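Local coordinates for short-chain type dehydrogenase/reductase (Mycobacterium ulcerans, PDB 3SVT), which probably catalyses an NAD-dependent oxidation or reduction, as a member of the short-chain dehydrogenase/reductase family, at residues H93-C98 and M128-H133; G144-I149 and H173-A178; D83-T86 and R91-G94; R136-G141 and S185-N190; E68-D71 and E77-R80. All blocks are in the same frame, centred on the assembly; numbering follows the deposited sequence.

Contact 1 of 5, residues H93-C98 and M128-H133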
# COMPACT_ATOMS: atom_id res chain seq x y z
N HIS B 93 -20.72 -20.78 10.62
CA HIS B 93 -19.66 -20.14 11.39
C HIS B 93 -18.62 -19.46 10.50
O HIS B 93 -17.93 -18.54 10.92
CB HIS B 93 -18.98 -21.15 12.31
CG HIS B 93 -19.87 -21.60 13.43
ND1 HIS B 93 -20.76 -22.64 13.30
CD2 HIS B 93 -20.08 -21.07 14.66
CE1 HIS B 93 -21.43 -22.78 14.43
NE2 HIS B 93 -21.04 -21.83 15.27
N GLY B 94 -18.48 -19.92 9.27
CA GLY B 94 -17.49 -19.28 8.43
C GLY B 94 -17.42 -19.84 7.04
O GLY B 94 -18.08 -20.82 6.72
N VAL B 95 -16.58 -19.20 6.24
CA VAL B 95 -16.43 -19.55 4.84
C VAL B 95 -14.99 -19.37 4.49
O VAL B 95 -14.36 -18.41 4.92
CB VAL B 95 -17.27 -18.58 3.91
CG1 VAL B 95 -17.01 -18.87 2.44
CG2 VAL B 95 -18.73 -18.70 4.20
N VAL B 96 -14.48 -20.29 3.68
CA VAL B 96 -13.22 -20.11 2.99
C VAL B 96 -13.46 -20.27 1.50
O VAL B 96 -13.88 -21.36 1.03
CB VAL B 96 -12.16 -21.11 3.46
CG1 VAL B 96 -10.78 -20.72 2.87
CG2 VAL B 96 -12.09 -21.17 5.00
N HIS B 97 -13.23 -19.18 0.77
CA HIS B 97 -13.58 -19.11 -0.64
C HIS B 97 -12.32 -19.30 -1.48
O HIS B 97 -11.50 -18.39 -1.64
CB HIS B 97 -14.35 -17.80 -0.94
CG HIS B 97 -14.61 -17.57 -2.40
ND1 HIS B 97 -15.38 -18.41 -3.17
CD2 HIS B 97 -14.17 -16.59 -3.24
CE1 HIS B 97 -15.42 -17.97 -4.41
NE2 HIS B 97 -14.70 -16.86 -4.48
N CYS B 98 -12.15 -20.52 -1.98
CA CYS B 98 -11.00 -20.88 -2.81
C CYS B 98 -11.33 -21.06 -4.28
O CYS B 98 -10.39 -21.21 -5.11
CB CYS B 98 -10.38 -22.19 -2.32
SG CYS B 98 -10.28 -22.32 -0.55
N MET B 128 -18.61 -12.33 -5.18
CA MET B 128 -19.66 -11.49 -4.66
C MET B 128 -20.87 -12.32 -4.25
O MET B 128 -21.42 -12.13 -3.17
CB MET B 128 -20.05 -10.45 -5.69
CG MET B 128 -21.04 -9.49 -5.19
SD MET B 128 -22.81 -9.97 -5.20
CE MET B 128 -23.28 -9.53 -6.86
N TYR B 129 -21.26 -13.26 -5.11
CA TYR B 129 -22.42 -14.10 -4.76
C TYR B 129 -22.17 -14.89 -3.46
O TYR B 129 -23.04 -14.94 -2.57
CB TYR B 129 -22.84 -15.05 -5.87
CG TYR B 129 -23.02 -14.43 -7.23
CD1 TYR B 129 -23.51 -13.15 -7.38
CD2 TYR B 129 -22.72 -15.14 -8.37
CE1 TYR B 129 -23.68 -12.60 -8.64
CE2 TYR B 129 -22.87 -14.61 -9.60
CZ TYR B 129 -23.35 -13.33 -9.74
OH TYR B 129 -23.50 -12.80 -11.00
N VAL B 130 -20.99 -15.50 -3.36
CA VAL B 130 -20.66 -16.26 -2.17
C VAL B 130 -20.69 -15.40 -0.92
O VAL B 130 -21.27 -15.79 0.09
CB VAL B 130 -19.29 -16.97 -2.31
CG1 VAL B 130 -18.86 -17.58 -0.99
CG2 VAL B 130 -19.39 -18.10 -3.38
N LEU B 131 -20.10 -14.21 -1.00
CA LEU B 131 -20.04 -13.31 0.15
C LEU B 131 -21.43 -12.74 0.53
O LEU B 131 -21.78 -12.72 1.70
CB LEU B 131 -19.06 -12.18 -0.14
CG LEU B 131 -18.81 -11.11 0.95
CD1 LEU B 131 -17.91 -11.55 2.10
CD2 LEU B 131 -18.21 -9.91 0.30
N LYS B 132 -22.18 -12.28 -0.48
CA LYS B 132 -23.52 -11.74 -0.29
C LYS B 132 -24.35 -12.69 0.55
O LYS B 132 -24.89 -12.31 1.59
CB LYS B 132 -24.18 -11.53 -1.65
CG LYS B 132 -25.60 -10.92 -1.67
CD LYS B 132 -26.04 -10.69 -3.10
CE LYS B 132 -27.52 -10.38 -3.25
NZ LYS B 132 -27.91 -10.36 -4.71
N HIS B 133 -24.45 -13.93 0.10
CA HIS B 133 -25.37 -14.87 0.72
C HIS B 133 -24.83 -15.48 2.00
O HIS B 133 -25.59 -15.68 2.97
CB HIS B 133 -25.82 -15.92 -0.31
CG HIS B 133 -26.66 -15.34 -1.40
ND1 HIS B 133 -28.01 -15.10 -1.25
CD2 HIS B 133 -26.34 -14.89 -2.64
CE1 HIS B 133 -28.49 -14.55 -2.35
NE2 HIS B 133 -27.49 -14.41 -3.21
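His-97 is gripped at both ring nitrogens: ND1 is hydrogen-bonded to Thr-17 OG1, and NE2 to Thr-127 OG1, on the residue just before segment 128-133. Between these two anchors Val-130 leans on the imidazole from the helix. Its CG2 lies 4.0 Å from His-97 ND1 and 4.1 Å from CE1 of the same ring, an oblique approach to the ring. The ring reaches the helix because CG stands opposite the backbone N (chi1 173°), which carries it off the strand toward 128-133. The other branch of Val-130, CG1, turns to the next inward residue of the strand and meets Val-95 CG1 at 4.1 Å. Val-130 thus spans two strand positions with its two methyl groups, while Val-96 between them faces the other side of the sheet. His-97 and Cys-98 stand where many short-chain dehydrogenases have the first two residues of the Asn-Asn-Ala-Gly motif. All three touching side chains are buried, and Phe-146 also packs on Val-95 and His-97. With both nitrogens bonded and a methyl group against its ND1-CE1 side, the imidazole is fixed in rotation within an otherwise apolar sheet-helix interface.

Contact 2 of 5, residues G144-I149 and H173-A178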
# COMPACT_ATOMS: atom_id res chain seq x y z
N GLY B 144 -19.29 -14.31 12.54
CA GLY B 144 -18.55 -15.38 11.89
C GLY B 144 -17.35 -14.82 11.18
O GLY B 144 -16.97 -13.68 11.42
N SER B 145 -16.74 -15.62 10.30
CA SER B 145 -15.46 -15.26 9.69
C SER B 145 -15.37 -15.72 8.23
O SER B 145 -15.50 -16.91 7.96
CB SER B 145 -14.29 -15.89 10.50
OG SER B 145 -13.04 -15.62 9.85
N PHE B 146 -15.16 -14.78 7.32
CA PHE B 146 -15.11 -15.08 5.89
C PHE B 146 -13.64 -14.91 5.45
O PHE B 146 -13.05 -13.87 5.70
CB PHE B 146 -16.01 -14.11 5.12
CG PHE B 146 -16.15 -14.45 3.66
CD1 PHE B 146 -15.13 -14.19 2.76
CD2 PHE B 146 -17.33 -15.05 3.19
CE1 PHE B 146 -15.27 -14.53 1.41
CE2 PHE B 146 -17.47 -15.38 1.85
CZ PHE B 146 -16.45 -15.12 0.96
N VAL B 147 -13.07 -15.92 4.83
CA VAL B 147 -11.72 -15.84 4.32
C VAL B 147 -11.72 -16.04 2.80
O VAL B 147 -12.08 -17.11 2.27
CB VAL B 147 -10.83 -16.91 5.00
CG1 VAL B 147 -9.35 -16.83 4.47
CG2 VAL B 147 -10.90 -16.77 6.53
N GLY B 148 -11.29 -15.01 2.09
CA GLY B 148 -11.14 -15.08 0.66
C GLY B 148 -9.73 -15.44 0.26
O GLY B 148 -8.75 -14.86 0.76
N ILE B 149 -9.61 -16.39 -0.66
CA ILE B 149 -8.28 -16.75 -1.18
C ILE B 149 -7.97 -15.99 -2.47
O ILE B 149 -8.58 -16.22 -3.51
CB ILE B 149 -8.13 -18.24 -1.45
CG1 ILE B 149 -8.53 -19.06 -0.21
CG2 ILE B 149 -6.67 -18.54 -1.89
CD1 ILE B 149 -7.65 -18.84 1.00
N HIS B 173 -10.21 -5.99 -2.61
CA HIS B 173 -10.95 -4.81 -2.23
C HIS B 173 -12.33 -5.17 -1.67
O HIS B 173 -12.78 -4.56 -0.69
CB HIS B 173 -11.09 -3.81 -3.39
CG HIS B 173 -11.70 -2.52 -2.97
ND1 HIS B 173 -10.94 -1.44 -2.56
CD2 HIS B 173 -12.99 -2.14 -2.84
CE1 HIS B 173 -11.75 -0.46 -2.20
NE2 HIS B 173 -12.99 -0.86 -2.35
N LEU B 174 -12.99 -6.15 -2.29
CA LEU B 174 -14.33 -6.56 -1.84
C LEU B 174 -14.30 -7.12 -0.41
O LEU B 174 -15.22 -6.87 0.36
CB LEU B 174 -14.95 -7.58 -2.82
CG LEU B 174 -16.29 -8.21 -2.45
CD1 LEU B 174 -17.37 -7.17 -2.25
CD2 LEU B 174 -16.67 -9.16 -3.57
N MET B 175 -13.24 -7.86 -0.06
CA MET B 175 -13.07 -8.35 1.31
C MET B 175 -12.95 -7.18 2.29
O MET B 175 -13.61 -7.16 3.35
CB MET B 175 -11.82 -9.23 1.43
CG MET B 175 -11.78 -10.55 0.65
SD MET B 175 -13.13 -11.70 0.89
CE MET B 175 -14.24 -11.18 -0.45
N GLN B 176 -12.13 -6.20 1.93
CA GLN B 176 -12.00 -4.99 2.77
C GLN B 176 -13.30 -4.16 2.91
O GLN B 176 -13.66 -3.78 4.03
CB GLN B 176 -10.83 -4.14 2.29
CG GLN B 176 -9.51 -4.86 2.53
CD GLN B 176 -8.33 -4.00 2.26
OE1 GLN B 176 -8.26 -3.37 1.21
NE2 GLN B 176 -7.38 -3.97 3.20
N LEU B 177 -14.01 -3.94 1.80
CA LEU B 177 -15.31 -3.28 1.84
C LEU B 177 -16.29 -4.00 2.77
O LEU B 177 -16.91 -3.38 3.64
CB LEU B 177 -15.89 -3.22 0.43
CG LEU B 177 -17.28 -2.61 0.19
CD1 LEU B 177 -17.35 -1.19 0.73
CD2 LEU B 177 -17.60 -2.67 -1.33
N ALA B 178 -16.43 -5.32 2.58
CA ALA B 178 -17.30 -6.14 3.41
C ALA B 178 -16.93 -6.12 4.92
O ALA B 178 -17.81 -6.04 5.80
CB ALA B 178 -17.36 -7.58 2.87
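Strand 144-149 and helical segment 173-178 come closest at Gly-148 and Met-175, whose CA atoms are 7.0 Å apart, and one methionine side chain spans the gap. Met-175 bends repeatedly to do so: CG lies opposite its own carbonyl carbon (chi1 -64°), a second bend follows at chi2, and chi3 of 92° swings the methyl group round. The sulfur therefore lands beside Phe-146, with SD 3.6 Å from CE1 of that ring and 3.7 Å from its CD1. Measured to the ring centroid, SD is at 4.7 Å, and its direction is 67° off the ring normal. This is a Met-aromatic contact of oblique geometry, the two side chains crossing nearly at right angles. The methyl CE of Met-175 follows at 4.0 Å from Phe-146 CE1. On the strand side the sulfur also rests 3.9 Å from Gly-148 CA, where bare backbone faces the helix. Leu-131 of helix 113-140 also packs on Phe-146; Met-175 in turn packs on Val-189. Helix 163-182, which carries the Tyr-x-x-x-Lys signature of the family, packs here on strand 144-149 of the central sheet. The thioether is polarisable and buried, and it joins helix to strand by dispersion and sulfur-aromatic attraction, without spending a polar group.

Contact 3 of 5, residues D83-T86 and R91-G94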
# COMPACT_ATOMS: atom_id res chain seq x y z
N ASP B 83 -27.90 -21.88 1.81
CA ASP B 83 -29.08 -22.33 2.58
C ASP B 83 -28.84 -23.70 3.19
O ASP B 83 -29.10 -23.93 4.36
CB ASP B 83 -30.32 -22.46 1.68
CG ASP B 83 -30.78 -21.14 1.10
OD1 ASP B 83 -30.46 -20.08 1.65
OD2 ASP B 83 -31.50 -21.16 0.07
N ALA B 84 -28.34 -24.61 2.37
CA ALA B 84 -28.12 -25.99 2.79
C ALA B 84 -27.10 -26.09 3.91
O ALA B 84 -27.32 -26.77 4.88
CB ALA B 84 -27.67 -26.81 1.62
N VAL B 85 -25.97 -25.40 3.78
CA VAL B 85 -24.97 -25.51 4.83
C VAL B 85 -25.45 -24.90 6.15
O VAL B 85 -25.13 -25.39 7.20
CB VAL B 85 -23.62 -24.95 4.44
CG1 VAL B 85 -23.67 -23.44 4.23
CG2 VAL B 85 -22.61 -25.32 5.53
N THR B 86 -26.24 -23.84 6.07
CA THR B 86 -26.78 -23.17 7.23
C THR B 86 -27.89 -23.99 7.92
O THR B 86 -27.98 -24.05 9.14
CB THR B 86 -27.33 -21.81 6.81
OG1 THR B 86 -26.30 -21.08 6.11
CG2 THR B 86 -27.80 -21.02 8.03
N ARG B 91 -26.60 -22.83 11.94
CA ARG B 91 -25.70 -21.69 11.94
C ARG B 91 -24.51 -21.93 11.03
O ARG B 91 -24.04 -23.04 10.94
CB ARG B 91 -25.20 -21.40 13.35
CG ARG B 91 -24.76 -19.95 13.54
CD ARG B 91 -24.34 -19.63 14.97
NE ARG B 91 -23.35 -18.55 15.02
CZ ARG B 91 -22.80 -18.07 16.14
NH1 ARG B 91 -23.18 -18.53 17.33
NH2 ARG B 91 -21.90 -17.09 16.07
N LEU B 92 -24.04 -20.88 10.36
CA LEU B 92 -22.85 -20.95 9.50
C LEU B 92 -21.77 -20.12 10.17
O LEU B 92 -21.91 -18.90 10.28
CB LEU B 92 -23.14 -20.45 8.08
CG LEU B 92 -21.93 -20.36 7.12
CD1 LEU B 92 -21.37 -21.74 6.79
CD2 LEU B 92 -22.31 -19.63 5.85
N HIS B 93 -20.72 -20.78 10.62
CA HIS B 93 -19.66 -20.14 11.39
C HIS B 93 -18.62 -19.46 10.50
O HIS B 93 -17.93 -18.54 10.92
CB HIS B 93 -18.98 -21.15 12.31
CG HIS B 93 -19.87 -21.60 13.43
ND1 HIS B 93 -20.76 -22.64 13.30
CD2 HIS B 93 -20.08 -21.07 14.66
CE1 HIS B 93 -21.43 -22.78 14.43
NE2 HIS B 93 -21.04 -21.83 15.27
N GLY B 94 -18.48 -19.92 9.27
CA GLY B 94 -17.49 -19.28 8.43
C GLY B 94 -17.42 -19.84 7.04
O GLY B 94 -18.08 -20.82 6.72
O HOH W 1 -25.38 -25.43 10.16
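Arg-91 meets Thr-86 through its backbone while its guanidinium is carried off along an extended chain; His-93 NE2 stands 3.9 Å above one face of that group, displaced toward the rim. The backbone approach itself is loose: Thr-86 O and Arg-91 N are 3.4 Å apart at a poor angle and form no hydrogen bond. A water takes up the polar link instead, placed to donate to Arg-91 O at 2.8 Å and to Val-85 O at 3.0 Å. It has more acceptors around it than protons, so its choice of partner may vary. The apolar part of the contact belongs to Leu-92, whose CG lies across from the backbone N (chi1 174°) and sends CD1 into the fork of Val-85. That methyl sits 3.8 Å from Val-85 CG1 and 4.0 Å from Val-85 CG2, the two side chains crossing at about a right angle. Closer to the backbone, Leu-92 CB lies 3.8 Å from Thr-86 OG1, a hydroxyl whose hydrogen bond goes to Val-82 O in its own helix. Segment 91-94 is the return from helix 75-89 to strand 94-97, part of the crossover connection that brings the chain back across the parallel sheet. Leu-92 packs on Leu-15 of strand 13-17, and Val-85 on Thr-13 of that strand and Met-39 of strand 37-42, so Val-85 and Leu-92 fill the layer between helix and sheet.

Contact 4 of 5, residues R136-G141 and S185-N190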
# COMPACT_ATOMS: atom_id res chain seq x y z
N ARG B 136 -25.26 -12.91 4.76
CA ARG B 136 -26.61 -12.80 5.32
C ARG B 136 -26.79 -13.74 6.53
O ARG B 136 -27.28 -13.32 7.57
CB ARG B 136 -27.67 -13.14 4.27
CG ARG B 136 -27.83 -12.12 3.16
CD ARG B 136 -28.84 -12.64 2.10
NE ARG B 136 -29.11 -11.65 1.08
CZ ARG B 136 -30.02 -11.77 0.10
NH1 ARG B 136 -30.77 -12.86 -0.03
NH2 ARG B 136 -30.18 -10.78 -0.76
N GLU B 137 -26.37 -15.00 6.39
CA GLU B 137 -26.56 -15.97 7.46
C GLU B 137 -25.63 -15.74 8.63
O GLU B 137 -26.04 -15.87 9.78
CB GLU B 137 -26.39 -17.41 6.97
CG GLU B 137 -27.32 -17.80 5.82
CD GLU B 137 -28.78 -17.64 6.14
OE1 GLU B 137 -29.15 -17.71 7.33
OE2 GLU B 137 -29.56 -17.42 5.20
N MET B 138 -24.39 -15.38 8.34
CA MET B 138 -23.43 -15.12 9.41
C MET B 138 -23.86 -13.92 10.25
O MET B 138 -23.71 -13.93 11.48
CB MET B 138 -21.99 -14.96 8.89
CG MET B 138 -21.27 -16.29 8.74
SD MET B 138 -19.62 -16.21 7.97
CE MET B 138 -20.04 -15.34 6.47
N VAL B 139 -24.42 -12.89 9.61
CA VAL B 139 -24.97 -11.77 10.36
C VAL B 139 -26.15 -12.23 11.24
O VAL B 139 -26.18 -11.96 12.44
CB VAL B 139 -25.43 -10.61 9.42
CG1 VAL B 139 -26.20 -9.56 10.21
CG2 VAL B 139 -24.21 -9.96 8.72
N ARG B 140 -27.10 -12.94 10.65
CA ARG B 140 -28.22 -13.50 11.44
C ARG B 140 -27.77 -14.41 12.58
O ARG B 140 -28.40 -14.45 13.64
CB ARG B 140 -29.19 -14.29 10.55
CG ARG B 140 -29.73 -13.51 9.38
CD ARG B 140 -31.19 -13.79 9.10
NE ARG B 140 -31.50 -13.52 7.69
CZ ARG B 140 -31.62 -14.44 6.73
NH1 ARG B 140 -31.88 -14.05 5.49
NH2 ARG B 140 -31.48 -15.74 6.99
N GLY B 141 -26.68 -15.15 12.37
CA GLY B 141 -26.15 -16.04 13.40
C GLY B 141 -25.39 -15.37 14.52
O GLY B 141 -24.99 -16.05 15.46
N SER B 185 -21.68 -6.26 12.81
CA SER B 185 -22.41 -7.50 13.01
C SER B 185 -21.49 -8.66 13.45
O SER B 185 -21.93 -9.78 13.53
CB SER B 185 -23.16 -7.87 11.74
OG SER B 185 -24.23 -6.95 11.51
N TRP B 186 -20.24 -8.34 13.78
CA TRP B 186 -19.25 -9.32 14.22
C TRP B 186 -18.89 -10.31 13.14
O TRP B 186 -18.46 -11.42 13.45
CB TRP B 186 -19.71 -10.11 15.48
CG TRP B 186 -20.03 -9.28 16.70
CD1 TRP B 186 -21.28 -8.98 17.17
CD2 TRP B 186 -19.10 -8.70 17.63
NE1 TRP B 186 -21.18 -8.23 18.32
CE2 TRP B 186 -19.86 -8.04 18.63
CE3 TRP B 186 -17.70 -8.65 17.72
CZ2 TRP B 186 -19.28 -7.36 19.70
CZ3 TRP B 186 -17.12 -7.96 18.80
CH2 TRP B 186 -17.91 -7.33 19.76
N VAL B 187 -19.06 -9.94 11.87
CA VAL B 187 -18.58 -10.76 10.76
C VAL B 187 -17.24 -10.18 10.26
O VAL B 187 -17.18 -9.06 9.73
CB VAL B 187 -19.59 -10.80 9.59
CG1 VAL B 187 -19.02 -11.60 8.38
CG2 VAL B 187 -20.95 -11.40 10.05
N ARG B 188 -16.18 -10.96 10.45
CA ARG B 188 -14.84 -10.57 10.03
C ARG B 188 -14.61 -11.05 8.60
O ARG B 188 -15.08 -12.12 8.21
CB ARG B 188 -13.79 -11.17 10.98
CG ARG B 188 -14.15 -10.87 12.45
CD ARG B 188 -13.13 -11.37 13.41
NE ARG B 188 -13.12 -12.82 13.60
CZ ARG B 188 -12.26 -13.67 13.05
NH1 ARG B 188 -11.32 -13.24 12.18
NH2 ARG B 188 -12.34 -14.97 13.37
N VAL B 189 -13.93 -10.24 7.81
CA VAL B 189 -13.65 -10.60 6.42
C VAL B 189 -12.19 -10.28 6.13
O VAL B 189 -11.74 -9.15 6.37
CB VAL B 189 -14.58 -9.86 5.40
CG1 VAL B 189 -14.38 -10.44 3.97
CG2 VAL B 189 -16.05 -9.94 5.83
N ASN B 190 -11.46 -11.27 5.63
CA ASN B 190 -10.04 -11.13 5.35
C ASN B 190 -9.68 -11.84 4.05
O ASN B 190 -10.40 -12.74 3.60
CB ASN B 190 -9.19 -11.72 6.51
CG ASN B 190 -9.39 -11.00 7.84
OD1 ASN B 190 -8.90 -9.90 8.02
ND2 ASN B 190 -10.08 -11.65 8.78
O HOH W 2 -24.43 -10.38 14.11
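Ser-185 fits against the side of Val-139, its OG 3.5 Å from Val-139 CG1 and its CB 3.8 Å from both methyl groups of that valine. The contact with the methyl group is van der Waals; the hydroxyl is hydrogen-bonded to Arg-278 O of the second subunit. The carbonyl of Ser-185 is tied to the helix by a water that donates to Ser-185 O at 2.6 Å and to Val-139 O at 2.9 Å. Next comes Trp-186, whose positive phi of 66° makes it the C-prime residue of a Schellman motif closing the preceding helix, with Val-187 N bonded back to Leu-182 O. The chain reverses there and enters the strand. Val-187 points at the helix; with CG1 anti to the backbone N (chi1 176°), CG2 is left opposite the carbonyl carbon and makes the contact, 3.8 Å from Val-139 CG2 and 3.9 Å from Met-138 CB. Val-139 thus meets both Ser-185 and Val-187, crossing the latter at about a right angle. Farther along, Arg-188 bonds to Leu-237 O. The contact therefore joins the C-terminal part of helix 113-140 to the start of strand 187-198, with helix 163-182 alongside through Leu-182 on Val-187, and the second subunit covering Val-139 through Gly-279.

Contact 5 of 5, residues E68-D71 and E77-R80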
# COMPACT_ATOMS: atom_id res chain seq x y z
N GLU B 68 -22.08 -30.24 -2.26
CA GLU B 68 -23.13 -29.82 -3.19
C GLU B 68 -22.43 -29.31 -4.46
O GLU B 68 -21.66 -28.36 -4.39
CB GLU B 68 -23.98 -28.69 -2.62
CG GLU B 68 -24.78 -29.01 -1.35
CD GLU B 68 -25.96 -29.93 -1.56
OE1 GLU B 68 -26.06 -30.55 -2.65
OE2 GLU B 68 -26.79 -30.05 -0.62
N PRO B 69 -22.66 -29.95 -5.61
CA PRO B 69 -22.15 -29.38 -6.87
C PRO B 69 -22.77 -28.00 -7.10
O PRO B 69 -23.97 -27.83 -6.91
CB PRO B 69 -22.62 -30.36 -7.94
CG PRO B 69 -23.17 -31.53 -7.23
CD PRO B 69 -23.51 -31.14 -5.84
N THR B 70 -21.93 -27.03 -7.47
CA THR B 70 -22.33 -25.63 -7.52
C THR B 70 -21.45 -24.93 -8.56
O THR B 70 -20.23 -24.99 -8.47
CB THR B 70 -22.07 -24.94 -6.17
OG1 THR B 70 -22.87 -25.54 -5.14
CG2 THR B 70 -22.36 -23.45 -6.24
N ASP B 71 -22.07 -24.28 -9.54
CA ASP B 71 -21.35 -23.40 -10.44
C ASP B 71 -21.54 -22.00 -9.89
O ASP B 71 -22.61 -21.39 -10.04
CB ASP B 71 -21.86 -23.51 -11.87
CG ASP B 71 -21.23 -22.47 -12.81
OD1 ASP B 71 -20.61 -21.49 -12.35
OD2 ASP B 71 -21.36 -22.62 -14.02
N GLU B 77 -27.49 -20.98 -7.61
CA GLU B 77 -26.82 -22.20 -7.15
C GLU B 77 -26.01 -21.96 -5.89
O GLU B 77 -26.05 -22.77 -4.97
CB GLU B 77 -25.92 -22.78 -8.24
CG GLU B 77 -26.69 -23.28 -9.43
CD GLU B 77 -25.82 -24.09 -10.37
OE1 GLU B 77 -24.90 -24.80 -9.90
OE2 GLU B 77 -26.06 -24.04 -11.57
N THR B 78 -25.30 -20.83 -5.87
CA THR B 78 -24.58 -20.33 -4.66
C THR B 78 -25.52 -20.11 -3.47
O THR B 78 -25.25 -20.52 -2.35
CB THR B 78 -23.84 -19.01 -5.01
OG1 THR B 78 -22.90 -19.27 -6.07
CG2 THR B 78 -23.09 -18.40 -3.78
N ALA B 79 -26.65 -19.46 -3.72
CA ALA B 79 -27.62 -19.18 -2.66
C ALA B 79 -28.17 -20.48 -2.06
O ALA B 79 -28.41 -20.58 -0.84
CB ALA B 79 -28.76 -18.30 -3.21
N ARG B 80 -28.39 -21.48 -2.91
CA ARG B 80 -28.95 -22.76 -2.46
C ARG B 80 -27.98 -23.51 -1.56
O ARG B 80 -28.36 -24.07 -0.55
CB ARG B 80 -29.29 -23.65 -3.63
CG ARG B 80 -30.59 -23.33 -4.30
CD ARG B 80 -31.03 -24.52 -5.11
NE ARG B 80 -31.63 -24.16 -6.39
CZ ARG B 80 -32.78 -23.49 -6.53
NH1 ARG B 80 -33.47 -23.05 -5.48
NH2 ARG B 80 -33.24 -23.25 -7.76
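Glu-77 OE1 accepts the backbone N-H of Asp-71 at 2.9 Å, with a nearly straight N-H...O angle of 176°. The donor comes from above the carboxylate, 48° out of its plane. Glu-77 leaves the helix with CG opposite its carbonyl carbon (chi1 -67°) and is extended beyond it, which lays the carboxylate along the backbone of 70-71; OE1 also sits 3.6 Å from Thr-70 CA. Beside this bond the methyl Thr-70 CG2 packs 4.1 Å from Glu-77 CB and 4.0 Å from Thr-78 N. In this Rossmann-type fold the segment 68-71 leaves strand 64-69 and helix 75-89 begins soon after, so the glutamate clasps the turn between them. Asp-71, following that strand, probably corresponds to the aspartate that in many family members lies beside the cofactor adenine. Its OD1 bonds to Thr-73 OG1, and the other oxygen of Glu-77, OE2, takes Asn-74 ND2. The two carboxylates stay apart, Asp-71 OD2 being 5.5 Å from Glu-77 OE2. Farther out, Thr-70 is bonded through its backbone to Gly-42 and packs on Val-41, while Thr-78 rests on Tyr-129 and Val-130 of helix 113-140.

How the contacts relate
All five contacts belong to one Rossmann-type core. Contacts 1 and 2 are centred 8 Å apart on neighbouring strands, joined by His-97 N to Val-147 O at 2.8 Å. Contact 4 shares helix 113-140 with contact 1, and its strand pairs with that of contact 2 through Phe-146 N and Arg-188 O, 2.8 Å apart. Contacts 5 and 3 use the first and second halves of helix 75-89, their centres 13 Å apart, and contact 5 reaches contact 1 where His-133 ND1 lies 3.8 Å from Ala-79 CB. As in relatives, cofactor and catalytic groups would lie near the C-terminal strand ends, the side of Asp-71 and His-97; contacts 3 and 4 lie toward the other end.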